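Uncharacterized protein (Staphylococcus aureus subsp. aureus, PDB 3H04) is of unknown function but has an alpha/beta-hydrolase fold and is probably a serine hydrolase related to feruloyl esterases. Local coordinates at residues T28-Y34 against H59-L65. Sequence-based numbering, arbitrary orientation.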
loop_
_atom_site.group_PDB
_atom_site.type_symbol
_atom_site.label_atom_id
_atom_site.label_comp_id
_atom_site.label_asym_id
_atom_site.label_seq_id
_atom_site.Cartn_x
_atom_site.Cartn_y
_atom_site.Cartn_z
ATOM N N THR A 28 9.631 -21.253 6.773
ATOM C CA THR A 28 9.193 -20.269 5.820
ATOM C C THR A 28 10.119 -20.180 4.619
ATOM O O THR A 28 11.328 -20.349 4.742
ATOM C CB THR A 28 9.115 -18.876 6.458
ATOM O OG1 THR A 28 8.769 -18.998 7.844
ATOM C CG2 THR A 28 8.069 -18.108 5.789
ATOM N N LYS A 29 9.542 -19.931 3.456
ATOM C CA LYS A 29 10.316 -19.603 2.255
ATOM C C LYS A 29 10.696 -18.113 2.204
ATOM O O LYS A 29 11.578 -17.718 1.434
ATOM C CB LYS A 29 9.521 -19.952 0.994
ATOM C CG LYS A 29 9.382 -21.442 0.677
ATOM C CD LYS A 29 8.923 -21.590 -0.784
ATOM C CE LYS A 29 8.551 -23.004 -1.167
ATOM N NZ LYS A 29 7.125 -23.319 -0.858
ATOM N N GLY A 30 10.006 -17.289 2.998
ATOM C CA GLY A 30 10.190 -15.840 2.948
ATOM C C GLY A 30 9.187 -15.063 3.797
ATOM O O GLY A 30 8.268 -15.620 4.373
ATOM N N VAL A 31 9.378 -13.757 3.852
ATOM C CA VAL A 31 8.517 -12.893 4.614
ATOM C C VAL A 31 7.918 -11.894 3.637
ATOM O O VAL A 31 8.636 -11.284 2.819
ATOM C CB VAL A 31 9.315 -12.181 5.746
ATOM C CG1 VAL A 31 10.558 -11.541 5.198
ATOM C CG2 VAL A 31 8.492 -11.080 6.417
ATOM N N ILE A 32 6.600 -11.775 3.724
ATOM C CA ILE A 32 5.832 -10.825 2.950
ATOM C C ILE A 32 5.407 -9.725 3.931
ATOM O O ILE A 32 4.591 -9.968 4.814
ATOM C CB ILE A 32 4.575 -11.474 2.364
ATOM C CG1 ILE A 32 4.934 -12.669 1.480
ATOM C CG2 ILE A 32 3.758 -10.402 1.541
ATOM C CD1 ILE A 32 3.762 -13.618 1.219
ATOM N N VAL A 33 5.920 -8.522 3.727
ATOM C CA VAL A 33 5.505 -7.357 4.500
ATOM C C VAL A 33 4.351 -6.656 3.816
ATOM O O VAL A 33 4.523 -6.057 2.754
ATOM C CB VAL A 33 6.669 -6.346 4.671
ATOM C CG1 VAL A 33 6.207 -5.154 5.566
ATOM C CG2 VAL A 33 7.948 -7.075 5.241
ATOM N N TYR A 34 3.182 -6.708 4.456
ATOM C CA TYR A 34 1.945 -6.248 3.863
ATOM C C TYR A 34 1.602 -4.829 4.318
ATOM O O TYR A 34 1.591 -4.553 5.509
ATOM C CB TYR A 34 0.794 -7.193 4.180
ATOM C CG TYR A 34 -0.537 -6.614 3.773
ATOM C CD1 TYR A 34 -0.870 -6.485 2.433
ATOM C CD2 TYR A 34 -1.460 -6.168 4.732
ATOM C CE1 TYR A 34 -2.050 -5.910 2.039
ATOM C CE2 TYR A 34 -2.646 -5.614 4.351
ATOM C CZ TYR A 34 -2.954 -5.499 2.990
ATOM O OH TYR A 34 -4.130 -4.917 2.565
ATOM N N HIS A 59 3.430 -21.031 2.739
ATOM C CA HIS A 59 4.882 -21.168 2.806
ATOM C C HIS A 59 5.642 -19.881 3.127
ATOM O O HIS A 59 6.863 -19.920 3.282
ATOM C CB HIS A 59 5.381 -21.822 1.526
ATOM C CG HIS A 59 4.929 -23.245 1.378
ATOM N ND1 HIS A 59 4.262 -23.708 0.262
ATOM C CD2 HIS A 59 5.014 -24.297 2.232
ATOM C CE1 HIS A 59 3.978 -24.992 0.424
ATOM N NE2 HIS A 59 4.418 -25.372 1.614
ATOM N N TYR A 60 4.917 -18.766 3.267
ATOM C CA TYR A 60 5.503 -17.468 3.577
ATOM C C TYR A 60 4.952 -16.934 4.899
ATOM O O TYR A 60 3.801 -17.203 5.260
ATOM C CB TYR A 60 5.242 -16.480 2.423
ATOM C CG TYR A 60 5.929 -16.934 1.160
ATOM C CD1 TYR A 60 7.265 -16.615 0.910
ATOM C CD2 TYR A 60 5.286 -17.750 0.256
ATOM C CE1 TYR A 60 7.923 -17.073 -0.222
ATOM C CE2 TYR A 60 5.917 -18.186 -0.866
ATOM C CZ TYR A 60 7.242 -17.860 -1.107
ATOM O OH TYR A 60 7.874 -18.350 -2.240
ATOM N N ASP A 61 5.766 -16.187 5.639
ATOM C CA ASP A 61 5.209 -15.396 6.756
ATOM C C ASP A 61 4.608 -14.131 6.179
ATOM O O ASP A 61 5.133 -13.594 5.190
ATOM C CB ASP A 61 6.292 -14.996 7.768
ATOM C CG ASP A 61 6.804 -16.183 8.587
ATOM O OD1 ASP A 61 6.460 -17.344 8.265
ATOM O OD2 ASP A 61 7.555 -15.919 9.541
ATOM N N LEU A 62 3.514 -13.675 6.798
ATOM C CA LEU A 62 2.805 -12.472 6.409
ATOM C C LEU A 62 2.838 -11.504 7.588
ATOM O O LEU A 62 2.381 -11.842 8.662
ATOM C CB LEU A 62 1.349 -12.773 6.016
ATOM C CG LEU A 62 0.581 -11.549 5.504
ATOM C CD1 LEU A 62 1.241 -11.024 4.223
ATOM C CD2 LEU A 62 -0.877 -11.927 5.258
ATOM N N ILE A 63 3.414 -10.327 7.380
ATOM C CA ILE A 63 3.550 -9.340 8.452
ATOM C C ILE A 63 2.743 -8.094 8.113
ATOM O O ILE A 63 3.043 -7.439 7.137
ATOM C CB ILE A 63 4.998 -8.971 8.657
ATOM C CG1 ILE A 63 5.830 -10.229 8.865
ATOM C CG2 ILE A 63 5.122 -8.041 9.896
ATOM C CD1 ILE A 63 6.620 -10.752 7.671
ATOM N N GLN A 64 1.722 -7.768 8.893
ATOM C CA GLN A 64 0.837 -6.666 8.542
ATOM C C GLN A 64 1.232 -5.403 9.296
ATOM O O GLN A 64 1.075 -5.349 10.522
ATOM C CB GLN A 64 -0.606 -7.127 8.768
ATOM C CG GLN A 64 -0.795 -8.349 7.902
ATOM C CD GLN A 64 -2.135 -8.971 7.928
ATOM O OE1 GLN A 64 -2.244 -10.116 8.353
ATOM N NE2 GLN A 64 -3.155 -8.286 7.385
ATOM N N LEU A 65 1.822 -4.431 8.615
ATOM C CA LEU A 65 2.355 -3.286 9.350
ATOM C C LEU A 65 1.407 -2.136 9.453
ATOM O O LEU A 65 0.437 -2.065 8.735
ATOM C CB LEU A 65 3.730 -2.784 8.844
ATOM C CG LEU A 65 3.980 -2.073 7.546
ATOM C CD1 LEU A 65 3.385 -0.694 7.465
ATOM C CD2 LEU A 65 5.579 -2.046 7.297
HETATM O O HOH W 1 -0.832 -3.231 6.500
#
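A buried carboxylate ties down the entry to this parallel strand pair: Asp61 OD1 accepts a hydrogen bond from Thr28 OG1 at 2.9 Å, while OD2 forms a salt bridge with Lys22 and a hydrogen bond with Tyr93. Lys29 N donates a nearly linear backbone hydrogen bond to His59 O at 2.7 Å. From there the ladder follows the parallel rule, each bonding residue of one strand reaching two residues of the other: Ile32 N to Asp61 O and Ile32 O to Ile63 N, both 2.8 Å, then Tyr34 N to Ile63 O at 2.8 Å and Tyr34 O to Leu65 N at 3.1 Å. Strands 30-35 and 60-65, joined through helix 50-56, form a beta-alpha-beta unit in the central sheet of the alpha/beta-hydrolase fold. Alternation sorts the side chains. Val31, Val33 and Ile63 share one face, on which Val33 and Ile63 pack against helix 75-91 and Val33 CG1 also meets Leu65 CD2 at 3.6 Å; on the opposite face Ile32 CD1 packs 3.4 Å from Tyr60 CB, and both side chains touch Leu269 of helix 256-273. Farther along that second face, Tyr34, hydrogen-bonded to Asp47 and Arg103, lies near a probable nucleophile elbow. One water donates to both Tyr34 O and Leu65 O.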